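PDB 4BU0: S-M checkpoint control protein rad4 from Schizosaccharomyces pombe, which acts as a phosphorylation-dependent signalling adaptor, essential for DNA replication and for the checkpoint that couples S phase to mitosis, and binds phosphorylated Crb2 through its first two BRCT domains. Local coordinates for residues G9-C14 with T41-H46; T140-G145 with I160-V165; P55-A60 with R174-E179; P76-S81 with D90-D95. All blocks are in the same frame, centred on the assembly; numbering follows the deposited sequence.

Interaction 1: G9-C14 with T41-H46; sequences GFVICC and TKDVTH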
loop_
_atom_site.group_PDB
_atom_site.type_symbol
_atom_site.label_atom_id
_atom_site.label_comp_id
_atom_site.label_asym_id
_atom_site.label_seq_id
_atom_site.Cartn_x
_atom_site.Cartn_y
_atom_site.Cartn_z
ATOM N N GLY A 9 -11.044 -17.834 14.205
ATOM C CA GLY A 9 -9.958 -18.334 13.376
ATOM C C GLY A 9 -9.168 -17.246 12.674
ATOM O O GLY A 9 -8.066 -17.511 12.167
ATOM N N PHE A 10 -9.722 -16.010 12.613
ATOM C CA PHE A 10 -8.959 -14.902 12.031
ATOM C C PHE A 10 -7.979 -14.367 13.048
ATOM O O PHE A 10 -8.286 -14.341 14.246
ATOM C CB PHE A 10 -9.894 -13.755 11.599
ATOM C CG PHE A 10 -10.666 -13.953 10.331
ATOM C CD1 PHE A 10 -11.606 -14.977 10.220
ATOM C CD2 PHE A 10 -10.537 -13.053 9.279
ATOM C CE1 PHE A 10 -12.340 -15.142 9.042
ATOM C CE2 PHE A 10 -11.291 -13.204 8.105
ATOM C CZ PHE A 10 -12.173 -14.253 7.988
ATOM N N VAL A 11 -6.799 -13.902 12.584
ATOM C CA VAL A 11 -5.762 -13.348 13.452
ATOM C C VAL A 11 -5.373 -12.043 12.790
ATOM O O VAL A 11 -4.764 -12.051 11.715
ATOM C CB VAL A 11 -4.575 -14.309 13.690
ATOM C CG1 VAL A 11 -3.563 -13.675 14.639
ATOM C CG2 VAL A 11 -5.065 -15.651 14.249
ATOM N N ILE A 12 -5.791 -10.937 13.406
ATOM C CA ILE A 12 -5.606 -9.620 12.798
ATOM C C ILE A 12 -4.482 -8.839 13.444
ATOM O O ILE A 12 -4.284 -8.884 14.644
ATOM C CB ILE A 12 -6.967 -8.893 12.903
ATOM C CG1 ILE A 12 -7.994 -9.598 11.965
ATOM C CG2 ILE A 12 -6.859 -7.362 12.635
ATOM C CD1 ILE A 12 -9.434 -9.309 12.263
ATOM N N CYS A 13 -3.732 -8.095 12.600
ATOM C CA CYS A 13 -2.613 -7.260 13.020
ATOM C C CYS A 13 -2.744 -5.942 12.263
ATOM O O CYS A 13 -3.271 -5.974 11.147
ATOM C CB CYS A 13 -1.314 -7.983 12.678
ATOM S SG CYS A 13 0.196 -7.159 13.237
ATOM N N CYS A 14 -2.298 -4.808 12.852
ATOM C CA CYS A 14 -2.318 -3.501 12.178
ATOM C C CYS A 14 -0.912 -3.028 11.913
ATOM O O CYS A 14 0.018 -3.324 12.691
ATOM C CB CYS A 14 -3.054 -2.445 13.004
ATOM S SG CYS A 14 -4.818 -2.756 13.218
ATOM N N THR A 41 2.710 -11.880 14.269
ATOM C CA THR A 41 3.082 -13.253 14.597
ATOM C C THR A 41 2.877 -14.166 13.393
ATOM O O THR A 41 2.185 -13.816 12.436
ATOM C CB THR A 41 2.275 -13.734 15.811
ATOM O OG1 THR A 41 0.908 -13.755 15.413
ATOM C CG2 THR A 41 2.458 -12.844 17.041
ATOM N N LYS A 42 3.483 -15.373 13.425
ATOM C CA LYS A 42 3.366 -16.320 12.323
ATOM C C LYS A 42 1.924 -16.688 11.970
ATOM O O LYS A 42 1.644 -17.003 10.808
ATOM C CB LYS A 42 4.144 -17.604 12.662
ATOM C CG LYS A 42 4.657 -18.345 11.436
ATOM N N ASP A 43 1.002 -16.614 12.957
ATOM C CA ASP A 43 -0.369 -17.020 12.688
ATOM C C ASP A 43 -1.284 -15.894 12.207
ATOM O O ASP A 43 -2.447 -16.175 11.916
ATOM C CB ASP A 43 -0.980 -17.725 13.897
ATOM C CG ASP A 43 -1.075 -16.915 15.164
ATOM O OD1 ASP A 43 -0.328 -15.926 15.296
ATOM O OD2 ASP A 43 -1.855 -17.301 16.047
ATOM N N VAL A 44 -0.753 -14.669 12.023
ATOM C CA VAL A 44 -1.556 -13.582 11.466
ATOM C C VAL A 44 -2.162 -14.011 10.121
ATOM O O VAL A 44 -1.485 -14.645 9.283
ATOM C CB VAL A 44 -0.709 -12.293 11.338
ATOM C CG1 VAL A 44 -1.375 -11.245 10.425
ATOM C CG2 VAL A 44 -0.440 -11.700 12.709
ATOM N N THR A 45 -3.445 -13.668 9.896
ATOM C CA THR A 45 -4.119 -14.007 8.653
ATOM C C THR A 45 -4.424 -12.741 7.829
ATOM O O THR A 45 -4.569 -12.804 6.599
ATOM C CB THR A 45 -5.406 -14.800 8.935
ATOM O OG1 THR A 45 -6.314 -14.005 9.717
ATOM C CG2 THR A 45 -5.135 -16.104 9.684
ATOM N N HIS A 46 -4.649 -11.608 8.530
ATOM C CA HIS A 46 -5.048 -10.361 7.904
ATOM C C HIS A 46 -4.263 -9.228 8.510
ATOM O O HIS A 46 -4.210 -9.109 9.737
ATOM C CB HIS A 46 -6.556 -10.129 8.094
ATOM C CG HIS A 46 -7.390 -11.137 7.353
ATOM N ND1 HIS A 46 -7.444 -12.478 7.757
ATOM C CD2 HIS A 46 -8.137 -10.996 6.226
ATOM C CE1 HIS A 46 -8.187 -13.100 6.848
ATOM N NE2 HIS A 46 -8.652 -12.253 5.925
#
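The side chain of Asp43 crosses that of Val11 at about a right angle, and Asp43 O lies 3.3 Å from Val11 CB, with the carboxylate beside the valine methyls. OD1 also accepts a hydrogen bond from Thr41 OG1, which ties the carboxylate into the type I turn running from Thr41 to Val44. Val44 then brings CG2 to 3.8 Å from Cys13 CB. At Thr45 the hydroxyl stands between the backbone N and the carbonyl carbon (chi1 61°), where OG1 accepts a straight hydrogen bond of 2.9 Å from Val11 N. The same OG1 is hydrogen-bonded to His46 ND1 at 2.7 Å, lying in the imidazole plane at the ring edge. An alanine here would probably leave Val11 N and His46 ND1 without this shared mate and the imidazole freer to turn. Thr45 N meets a lone pair of Val11 O at 2.8 Å, and His46 N reaches the same oxygen from a direction tilted out of the carbonyl plane. His46 O in turn accepts from Cys13 N (3.1 Å), next to the parallel bridge between Ile12 and His46. The His46 ring carries Phe10 CD2 over the rim of one face; the planes, 25° apart, are slid so that they barely overlap. Two N-H groups thus grip Val11 O, and one hydroxyl links backbone to imidazole, which probably helps to set where strand 46-49 starts beside strand 11-15 in the first BRCT domain.

Interaction 2: T140-G145 with I160-V165; sequences THLIAG and INVVCV
His141 CG and Asn161 CG are both anti to their own carbonyl carbons (chi1 -59° and -61°), and the two side chains leave one face of the sheet side by side, pointing the same way. Asn161 ND2 comes to rest over a face of the imidazole, 3.5 Å from His141 NE2, with ring and amide planes well short of parallel at 53°. The imidazole is held at its other nitrogen, ND1, by a 2.7 Å hydrogen bond with Thr140 OG1, and it stacks with the ring of Trp167. An alanine at His141 would probably leave Thr140 OG1 without this mate and Asn161 ND2 and the Trp167 ring without the flat surface they pack on. Beyond this pair the strands run parallel through three backbone hydrogen bonds: Leu142 N to Asn161 O (2.8 Å), Val163 N to Leu142 O and Ala144 N to Val163 O. On the face of His141, Ile143 CG1 packs 4.0 Å from Val163 CG2, and Ile143 CG2 lies 3.8 Å from Val165 CB. Ala144 CB and Val162 CG1 meet at 3.8 Å. Where the strands part, a water donates to Ala144 O and accepts from Val165 N. The contact closes a beta-alpha-beta unit of the second BRCT domain: helix 150-157 covers Leu142 and Val162, helix 116-126 touches Ile143 and Val165, and strand 106-110 pairs with strand 141-144, leaving 161-163 as the outermost strand on this side.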
loop_
_atom_site.group_PDB
_atom_site.type_symbol
_atom_site.label_atom_id
_atom_site.label_comp_id
_atom_site.label_asym_id
_atom_site.label_seq_id
_atom_site.Cartn_x
_atom_site.Cartn_y
_atom_site.Cartn_z
ATOM N N THR A 140 6.891 9.250 -3.803
ATOM C CA THR A 140 7.414 8.032 -3.205
ATOM C C THR A 140 8.201 7.200 -4.211
ATOM O O THR A 140 9.105 6.439 -3.829
ATOM C CB THR A 140 6.286 7.193 -2.580
ATOM O OG1 THR A 140 5.373 6.741 -3.587
ATOM C CG2 THR A 140 5.522 7.976 -1.484
ATOM N N HIS A 141 7.796 7.276 -5.501
ATOM C CA HIS A 141 8.445 6.499 -6.548
ATOM C C HIS A 141 8.535 7.285 -7.805
ATOM O O HIS A 141 7.520 7.795 -8.263
ATOM C CB HIS A 141 7.662 5.201 -6.873
ATOM C CG HIS A 141 7.503 4.278 -5.697
ATOM N ND1 HIS A 141 6.552 4.524 -4.706
ATOM C CD2 HIS A 141 8.215 3.168 -5.362
ATOM C CE1 HIS A 141 6.692 3.531 -3.818
ATOM N NE2 HIS A 141 7.682 2.696 -4.175
ATOM N N LEU A 142 9.735 7.349 -8.376
ATOM C CA LEU A 142 9.915 7.904 -9.703
ATOM C C LEU A 142 10.162 6.737 -10.657
ATOM O O LEU A 142 11.158 6.048 -10.481
ATOM C CB LEU A 142 11.122 8.876 -9.711
ATOM C CG LEU A 142 11.492 9.389 -11.109
ATOM C CD1 LEU A 142 10.412 10.257 -11.676
ATOM C CD2 LEU A 142 12.836 10.143 -11.075
ATOM N N ILE A 143 9.263 6.507 -11.618
ATOM C CA ILE A 143 9.480 5.456 -12.614
ATOM C C ILE A 143 10.236 6.102 -13.752
ATOM O O ILE A 143 9.728 7.063 -14.360
ATOM C CB ILE A 143 8.147 4.847 -13.077
ATOM C CG1 ILE A 143 7.381 4.203 -11.883
ATOM C CG2 ILE A 143 8.441 3.814 -14.191
ATOM C CD1 ILE A 143 5.960 3.764 -12.265
ATOM N N ALA A 144 11.432 5.593 -14.045
ATOM C CA ALA A 144 12.299 6.220 -15.028
ATOM C C ALA A 144 12.562 5.317 -16.211
ATOM O O ALA A 144 12.776 4.124 -16.020
ATOM C CB ALA A 144 13.628 6.578 -14.366
ATOM N N GLY A 145 12.498 5.885 -17.416
ATOM C CA GLY A 145 12.829 5.127 -18.624
ATOM C C GLY A 145 14.333 5.033 -18.807
ATOM O O GLY A 145 14.828 4.047 -19.360
ATOM N N ILE A 160 14.589 9.819 -3.203
ATOM C CA ILE A 160 13.334 9.241 -3.677
ATOM C C ILE A 160 13.661 7.986 -4.481
ATOM O O ILE A 160 14.586 8.003 -5.285
ATOM C CB ILE A 160 12.560 10.264 -4.520
ATOM C CG1 ILE A 160 12.075 11.445 -3.645
ATOM C CG2 ILE A 160 11.398 9.588 -5.285
ATOM C CD1 ILE A 160 11.552 12.613 -4.430
ATOM N N ASN A 161 12.884 6.907 -4.265
ATOM C CA ASN A 161 13.060 5.662 -5.015
ATOM C C ASN A 161 12.982 5.909 -6.510
ATOM O O ASN A 161 12.017 6.552 -6.963
ATOM C CB ASN A 161 11.942 4.678 -4.649
ATOM C CG ASN A 161 11.865 4.260 -3.211
ATOM O OD1 ASN A 161 12.894 4.174 -2.513
ATOM N ND2 ASN A 161 10.644 3.978 -2.738
ATOM N N VAL A 162 13.964 5.388 -7.267
ATOM C CA VAL A 162 13.965 5.452 -8.721
ATOM C C VAL A 162 13.890 4.027 -9.177
ATOM O O VAL A 162 14.778 3.235 -8.855
ATOM C CB VAL A 162 15.191 6.177 -9.297
ATOM C CG1 VAL A 162 15.088 6.237 -10.827
ATOM C CG2 VAL A 162 15.303 7.593 -8.703
ATOM N N VAL A 163 12.798 3.678 -9.862
ATOM C CA VAL A 163 12.594 2.298 -10.290
ATOM C C VAL A 163 12.254 2.224 -11.766
ATOM O O VAL A 163 11.801 3.208 -12.369
ATOM C CB VAL A 163 11.433 1.662 -9.470
ATOM C CG1 VAL A 163 11.797 1.519 -7.994
ATOM C CG2 VAL A 163 10.103 2.437 -9.616
ATOM N N CYS A 164 12.460 1.047 -12.354
ATOM C CA CYS A 164 11.953 0.823 -13.702
ATOM C C CYS A 164 10.470 0.421 -13.612
ATOM O O CYS A 164 9.962 0.102 -12.519
ATOM C CB CYS A 164 12.762 -0.212 -14.460
ATOM S SG CYS A 164 12.717 -1.831 -13.702
ATOM N N VAL A 165 9.775 0.467 -14.753
ATOM C CA VAL A 165 8.340 0.253 -14.754
ATOM C C VAL A 165 7.949 -1.170 -14.271
ATOM O O VAL A 165 6.823 -1.384 -13.839
ATOM C CB VAL A 165 7.709 0.616 -16.115
ATOM C CG1 VAL A 165 8.133 -0.366 -17.211
ATOM C CG2 VAL A 165 6.190 0.757 -16.012
HETATM O O HOH W 1 11.126 1.896 -16.940
#

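Interaction 3: P55-A60 with R174-E179; sequences PKYKFA and RNAVLE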
loop_
_atom_site.group_PDB
_atom_site.type_symbol
_atom_site.label_atom_id
_atom_site.label_comp_id
_atom_site.label_asym_id
_atom_site.label_seq_id
_atom_site.Cartn_x
_atom_site.Cartn_y
_atom_site.Cartn_z
ATOM N N PRO A 55 8.074 -2.145 8.343
ATOM C CA PRO A 55 8.614 -3.506 8.391
ATOM C C PRO A 55 7.545 -4.620 8.308
ATOM O O PRO A 55 7.781 -5.652 7.662
ATOM C CB PRO A 55 9.322 -3.537 9.752
ATOM C CG PRO A 55 9.740 -2.145 9.978
ATOM C CD PRO A 55 8.582 -1.327 9.466
ATOM N N LYS A 56 6.356 -4.411 8.940
ATOM C CA LYS A 56 5.287 -5.422 8.858
ATOM C C LYS A 56 4.794 -5.571 7.429
ATOM O O LYS A 56 4.623 -6.678 6.928
ATOM C CB LYS A 56 4.092 -5.045 9.742
ATOM C CG LYS A 56 4.316 -5.250 11.247
ATOM C CD LYS A 56 3.089 -4.775 12.018
ATOM C CE LYS A 56 3.251 -4.998 13.520
ATOM N NZ LYS A 56 2.142 -4.330 14.260
ATOM N N TYR A 57 4.531 -4.412 6.759
ATOM C CA TYR A 57 4.058 -4.490 5.392
ATOM C C TYR A 57 5.096 -5.145 4.501
ATOM O O TYR A 57 4.770 -6.014 3.697
ATOM C CB TYR A 57 3.730 -3.075 4.878
ATOM C CG TYR A 57 3.092 -3.059 3.509
ATOM C CD1 TYR A 57 3.858 -3.251 2.353
ATOM C CD2 TYR A 57 1.739 -2.777 3.355
ATOM C CE1 TYR A 57 3.273 -3.233 1.091
ATOM C CE2 TYR A 57 1.145 -2.732 2.088
ATOM C CZ TYR A 57 1.930 -2.925 0.956
ATOM O OH TYR A 57 1.354 -2.876 -0.297
ATOM N N LYS A 58 6.365 -4.721 4.646
ATOM C CA LYS A 58 7.421 -5.281 3.803
ATOM C C LYS A 58 7.537 -6.802 3.972
ATOM O O LYS A 58 7.755 -7.515 2.990
ATOM C CB LYS A 58 8.758 -4.620 4.109
ATOM C CG LYS A 58 8.833 -3.161 3.620
ATOM C CD LYS A 58 10.163 -2.537 4.046
ATOM C CE LYS A 58 10.176 -1.063 3.708
ATOM N NZ LYS A 58 11.469 -0.440 4.108
ATOM N N PHE A 59 7.410 -7.302 5.231
ATOM C CA PHE A 59 7.503 -8.740 5.474
ATOM C C PHE A 59 6.375 -9.484 4.781
ATOM O O PHE A 59 6.598 -10.498 4.137
ATOM C CB PHE A 59 7.456 -9.028 6.987
ATOM C CG PHE A 59 7.880 -10.445 7.300
ATOM C CD1 PHE A 59 6.972 -11.496 7.215
ATOM C CD2 PHE A 59 9.205 -10.739 7.604
ATOM C CE1 PHE A 59 7.384 -12.821 7.439
ATOM C CE2 PHE A 59 9.609 -12.055 7.845
ATOM C CZ PHE A 59 8.698 -13.085 7.743
ATOM N N ALA A 60 5.126 -8.982 4.908
ATOM C CA ALA A 60 4.016 -9.641 4.244
ATOM C C ALA A 60 4.181 -9.619 2.728
ATOM O O ALA A 60 3.923 -10.627 2.082
ATOM C CB ALA A 60 2.697 -8.974 4.638
ATOM N N ARG A 174 1.223 -8.696 -7.627
ATOM C CA ARG A 174 1.447 -9.201 -6.277
ATOM C C ARG A 174 0.450 -8.560 -5.270
ATOM O O ARG A 174 0.425 -8.953 -4.090
ATOM C CB ARG A 174 2.916 -8.921 -5.892
ATOM C CG ARG A 174 3.383 -9.393 -4.509
ATOM C CD ARG A 174 3.103 -10.861 -4.238
ATOM N NE ARG A 174 3.643 -11.291 -2.949
ATOM C CZ ARG A 174 3.087 -11.028 -1.774
ATOM N NH1 ARG A 174 1.974 -10.307 -1.705
ATOM N NH2 ARG A 174 3.645 -11.474 -0.658
ATOM N N ASN A 175 -0.372 -7.574 -5.729
ATOM C CA ASN A 175 -1.344 -6.859 -4.893
ATOM C C ASN A 175 -0.654 -6.232 -3.682
ATOM O O ASN A 175 -1.202 -6.206 -2.562
ATOM C CB ASN A 175 -2.497 -7.788 -4.446
ATOM C CG ASN A 175 -3.291 -8.352 -5.592
ATOM O OD1 ASN A 175 -3.391 -9.567 -5.765
ATOM N ND2 ASN A 175 -3.877 -7.477 -6.401
ATOM N N ALA A 176 0.586 -5.749 -3.872
ATOM C CA ALA A 176 1.349 -5.131 -2.794
ATOM C C ALA A 176 2.464 -4.333 -3.399
ATOM O O ALA A 176 3.016 -4.736 -4.442
ATOM C CB ALA A 176 1.930 -6.187 -1.856
ATOM N N VAL A 177 2.832 -3.234 -2.735
ATOM C CA VAL A 177 3.998 -2.451 -3.118
ATOM C C VAL A 177 5.223 -3.275 -2.850
ATOM O O VAL A 177 5.425 -3.737 -1.712
ATOM C CB VAL A 177 4.060 -1.137 -2.313
ATOM C CG1 VAL A 177 5.390 -0.388 -2.545
ATOM C CG2 VAL A 177 2.865 -0.252 -2.660
ATOM N N LEU A 178 6.049 -3.461 -3.880
ATOM C CA LEU A 178 7.313 -4.189 -3.715
ATOM C C LEU A 178 8.452 -3.214 -3.475
ATOM O O LEU A 178 8.382 -2.040 -3.848
ATOM C CB LEU A 178 7.607 -5.073 -4.927
ATOM C CG LEU A 178 6.496 -6.082 -5.224
ATOM C CD1 LEU A 178 6.786 -6.867 -6.524
ATOM C CD2 LEU A 178 6.270 -7.042 -4.048
ATOM N N GLU A 179 9.527 -3.700 -2.852
ATOM C CA GLU A 179 10.666 -2.861 -2.493
ATOM C C GLU A 179 11.433 -2.431 -3.744
ATOM O O GLU A 179 11.530 -3.181 -4.730
ATOM C CB GLU A 179 11.565 -3.569 -1.471
ATOM C CG GLU A 179 10.921 -3.533 -0.095
ATOM C CD GLU A 179 11.722 -4.270 0.961
ATOM O OE1 GLU A 179 12.886 -3.870 1.206
ATOM O OE2 GLU A 179 11.209 -5.273 1.510
HETATM O O HOH W 2 8.800 -6.160 0.839
#
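Tyr57, its CG anti to the backbone N (chi1 -174°) as the ring leaves helix 55-63, reaches the loop 174-179, where its OH accepts a hydrogen bond of 2.9 Å from Val177 N, the nitrogen lying in the ring plane at its edge. Ala176 CB is 3.7 Å from the same OH, and Val177 CB is 4.1 Å from Tyr57 CE1. In one of two deposited conformers, and so less certainly, Arg174 NH2 meets a lone pair of Ala60 O at 2.9 Å, in a bent hydrogen bond. Glu179 crosses Lys58 at about a right angle, with OE2 3.6 Å from Lys58 CB; a water donates to both OE2 and Lys58 O.

Further out, a Schellman motif with Asn175 at positive phi ends helix 166-174. Gln181 NE2 binds Glu179 OE1, and Phe52 and Trp167 touch Val177. Lys56 NZ is hydrogen-bonded to the modified side chain of the bound Crb2 phosphopeptide.

The contact joins the two BRCT domains, helix 55-63 of the first against the loop after the last helix of the second. Lys58 NZ and Glu179 OE1 are 4.7 Å apart, so their attraction would probably act at a distance; the direct polar grip is the backbone-to-hydroxyl bond at Tyr57, joined in one conformer of Arg174 by guanidinium to carbonyl.

Interaction 4: P76-S81 with D90-D95; sequences PVLYES and DGLLVD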
loop_
_atom_site.group_PDB
_atom_site.type_symbol
_atom_site.label_atom_id
_atom_site.label_comp_id
_atom_site.label_asym_id
_atom_site.label_seq_id
_atom_site.Cartn_x
_atom_site.Cartn_y
_atom_site.Cartn_z
ATOM N N PRO A 76 -14.608 -2.040 10.803
ATOM C CA PRO A 76 -15.798 -1.255 11.147
ATOM C C PRO A 76 -16.995 -1.537 10.243
ATOM O O PRO A 76 -18.119 -1.607 10.744
ATOM C CB PRO A 76 -15.300 0.186 10.982
ATOM C CG PRO A 76 -13.840 0.100 11.339
ATOM C CD PRO A 76 -13.426 -1.178 10.621
ATOM N N VAL A 77 -16.782 -1.755 8.912
ATOM C CA VAL A 77 -17.901 -2.016 8.022
ATOM C C VAL A 77 -18.508 -3.414 8.315
ATOM O O VAL A 77 -19.741 -3.572 8.384
ATOM C CB VAL A 77 -17.508 -1.848 6.528
ATOM C CG1 VAL A 77 -18.616 -2.336 5.600
ATOM C CG2 VAL A 77 -17.176 -0.380 6.223
ATOM N N LEU A 78 -17.656 -4.438 8.485
ATOM C CA LEU A 78 -18.185 -5.766 8.773
ATOM C C LEU A 78 -18.906 -5.787 10.136
ATOM O O LEU A 78 -20.014 -6.344 10.252
ATOM C CB LEU A 78 -17.016 -6.764 8.783
ATOM C CG LEU A 78 -17.359 -8.173 9.241
ATOM C CD1 LEU A 78 -18.356 -8.847 8.240
ATOM C CD2 LEU A 78 -16.076 -9.004 9.343
ATOM N N TYR A 79 -18.286 -5.151 11.145
ATOM C CA TYR A 79 -18.917 -5.075 12.466
ATOM C C TYR A 79 -20.286 -4.412 12.372
ATOM O O TYR A 79 -21.248 -4.911 12.963
ATOM C CB TYR A 79 -18.025 -4.251 13.393
ATOM C CG TYR A 79 -18.568 -4.174 14.797
ATOM C CD1 TYR A 79 -18.310 -5.181 15.716
ATOM C CD2 TYR A 79 -19.312 -3.076 15.216
ATOM C CE1 TYR A 79 -18.775 -5.102 17.020
ATOM C CE2 TYR A 79 -19.771 -2.979 16.527
ATOM C CZ TYR A 79 -19.523 -4.006 17.416
ATOM O OH TYR A 79 -19.967 -3.913 18.717
ATOM N N GLU A 80 -20.383 -3.304 11.600
ATOM C CA GLU A 80 -21.668 -2.628 11.478
ATOM C C GLU A 80 -22.750 -3.533 10.902
ATOM O O GLU A 80 -23.877 -3.559 11.411
ATOM C CB GLU A 80 -21.503 -1.385 10.611
ATOM C CG GLU A 80 -22.687 -0.448 10.736
ATOM C CD GLU A 80 -22.887 0.084 12.144
ATOM O OE1 GLU A 80 -21.886 0.317 12.866
ATOM O OE2 GLU A 80 -24.064 0.204 12.546
ATOM N N SER A 81 -22.420 -4.324 9.871
ATOM C CA SER A 81 -23.407 -5.221 9.280
ATOM C C SER A 81 -23.825 -6.288 10.274
ATOM O O SER A 81 -25.022 -6.569 10.436
ATOM C CB SER A 81 -22.860 -5.877 8.014
ATOM O OG SER A 81 -22.845 -4.968 6.928
ATOM N N ASP A 90 -19.781 -16.091 3.558
ATOM C CA ASP A 90 -18.502 -16.672 3.888
ATOM C C ASP A 90 -17.324 -15.813 3.445
ATOM O O ASP A 90 -16.219 -16.047 3.935
ATOM C CB ASP A 90 -18.382 -18.086 3.272
ATOM C CG ASP A 90 -18.721 -18.143 1.802
ATOM O OD1 ASP A 90 -19.842 -17.722 1.435
ATOM O OD2 ASP A 90 -17.900 -18.682 1.027
ATOM N N GLY A 91 -17.548 -14.829 2.558
ATOM C CA GLY A 91 -16.458 -13.945 2.145
ATOM C C GLY A 91 -16.123 -12.918 3.217
ATOM O O GLY A 91 -15.019 -12.363 3.208
ATOM N N LEU A 92 -17.074 -12.660 4.137
ATOM C CA LEU A 92 -16.900 -11.738 5.297
ATOM C C LEU A 92 -16.392 -10.349 4.867
ATOM O O LEU A 92 -15.668 -9.674 5.601
ATOM C CB LEU A 92 -15.997 -12.371 6.356
ATOM C CG LEU A 92 -16.647 -13.635 6.984
ATOM C CD1 LEU A 92 -15.617 -14.497 7.648
ATOM C CD2 LEU A 92 -17.757 -13.243 7.974
ATOM N N LEU A 93 -16.837 -9.918 3.681
ATOM C CA LEU A 93 -16.544 -8.607 3.062
ATOM C C LEU A 93 -15.069 -8.391 2.776
ATOM O O LEU A 93 -14.687 -7.269 2.436
ATOM C CB LEU A 93 -17.096 -7.440 3.912
ATOM C CG LEU A 93 -18.582 -7.539 4.248
ATOM C CD1 LEU A 93 -19.020 -6.346 5.104
ATOM C CD2 LEU A 93 -19.456 -7.563 2.972
ATOM N N VAL A 94 -14.249 -9.437 2.866
ATOM C CA VAL A 94 -12.806 -9.290 2.683
ATOM C C VAL A 94 -12.468 -8.761 1.274
ATOM O O VAL A 94 -11.722 -7.773 1.142
ATOM C CB VAL A 94 -12.078 -10.613 3.012
ATOM C CG1 VAL A 94 -10.613 -10.617 2.517
ATOM C CG2 VAL A 94 -12.170 -10.902 4.511
ATOM N N ASP A 95 -13.026 -9.396 0.222
ATOM C CA ASP A 95 -12.663 -8.963 -1.133
ATOM C C ASP A 95 -13.088 -7.544 -1.450
ATOM O O ASP A 95 -12.469 -6.926 -2.313
ATOM C CB ASP A 95 -13.268 -9.914 -2.177
ATOM C CG ASP A 95 -12.610 -11.274 -2.254
ATOM O OD1 ASP A 95 -11.514 -11.439 -1.670
ATOM O OD2 ASP A 95 -13.184 -12.174 -2.911
#
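Leu93 and Leu92 press against Val77 and Leu78 in an apolar surface contact, which lays the loop following helix 74-83 back over one side of that helix. Leu93 works through one methyl: its CD1 lies 3.8 Å from Leu78 CA and 4.1 Å from Leu78 CD1. The same methyl is 4.1 Å from Val77 CG1, so one branch of Leu93 bridges two successive residues of the helix. Val77 and Leu93 cross at about a right angle, whereas Leu78 meets Leu93 at a slant. Leu78 has CG anti to the backbone N (chi1 173°), and its CD2 rests 3.8 Å from Leu92 O. Its other methyl, CD1, is 4.4 Å from Leu92 CD2, a looser touch.

Helix 74-83 is the last helix of the first BRCT domain, and the loop leads on toward strand 106-110 of the second. The two leucines occupy the middle of a type I' turn from Gly91 to Val94, both with positive phi, and the turn is closed by Val94 N donating to Gly91 O at 3.0 Å. Leu92 O, beside the Leu78 methyls, accepts a hydrogen bond from Trp74 NE1 in the first turn of the same helix. Further loop residues border the contact: Leu7 and Leu88 touch Leu78, and His97 touches Val77.

Overall arrangement
Interactions 1 and 4 belong to the first BRCT domain and interaction 2 to the second; interaction 3 bridges them, near the centre of the chain. Interactions 1 and 2 involve strands of two sheets with the same 2-1-3-4 order, their centres 32 Å apart. Along the chain interaction 1 closes first, and interactions 4 and 2 both fall within the long loop that interaction 3 closes. Phe10 touches Leu92, which joins interaction 1 to interaction 4, while Cys14 O and Lys56 NZ join it to interaction 3. Thr41 and Lys56 both meet the Crb2 phosphopeptide, placing interactions 1 and 3 beside the peptide-binding surface of the first domain.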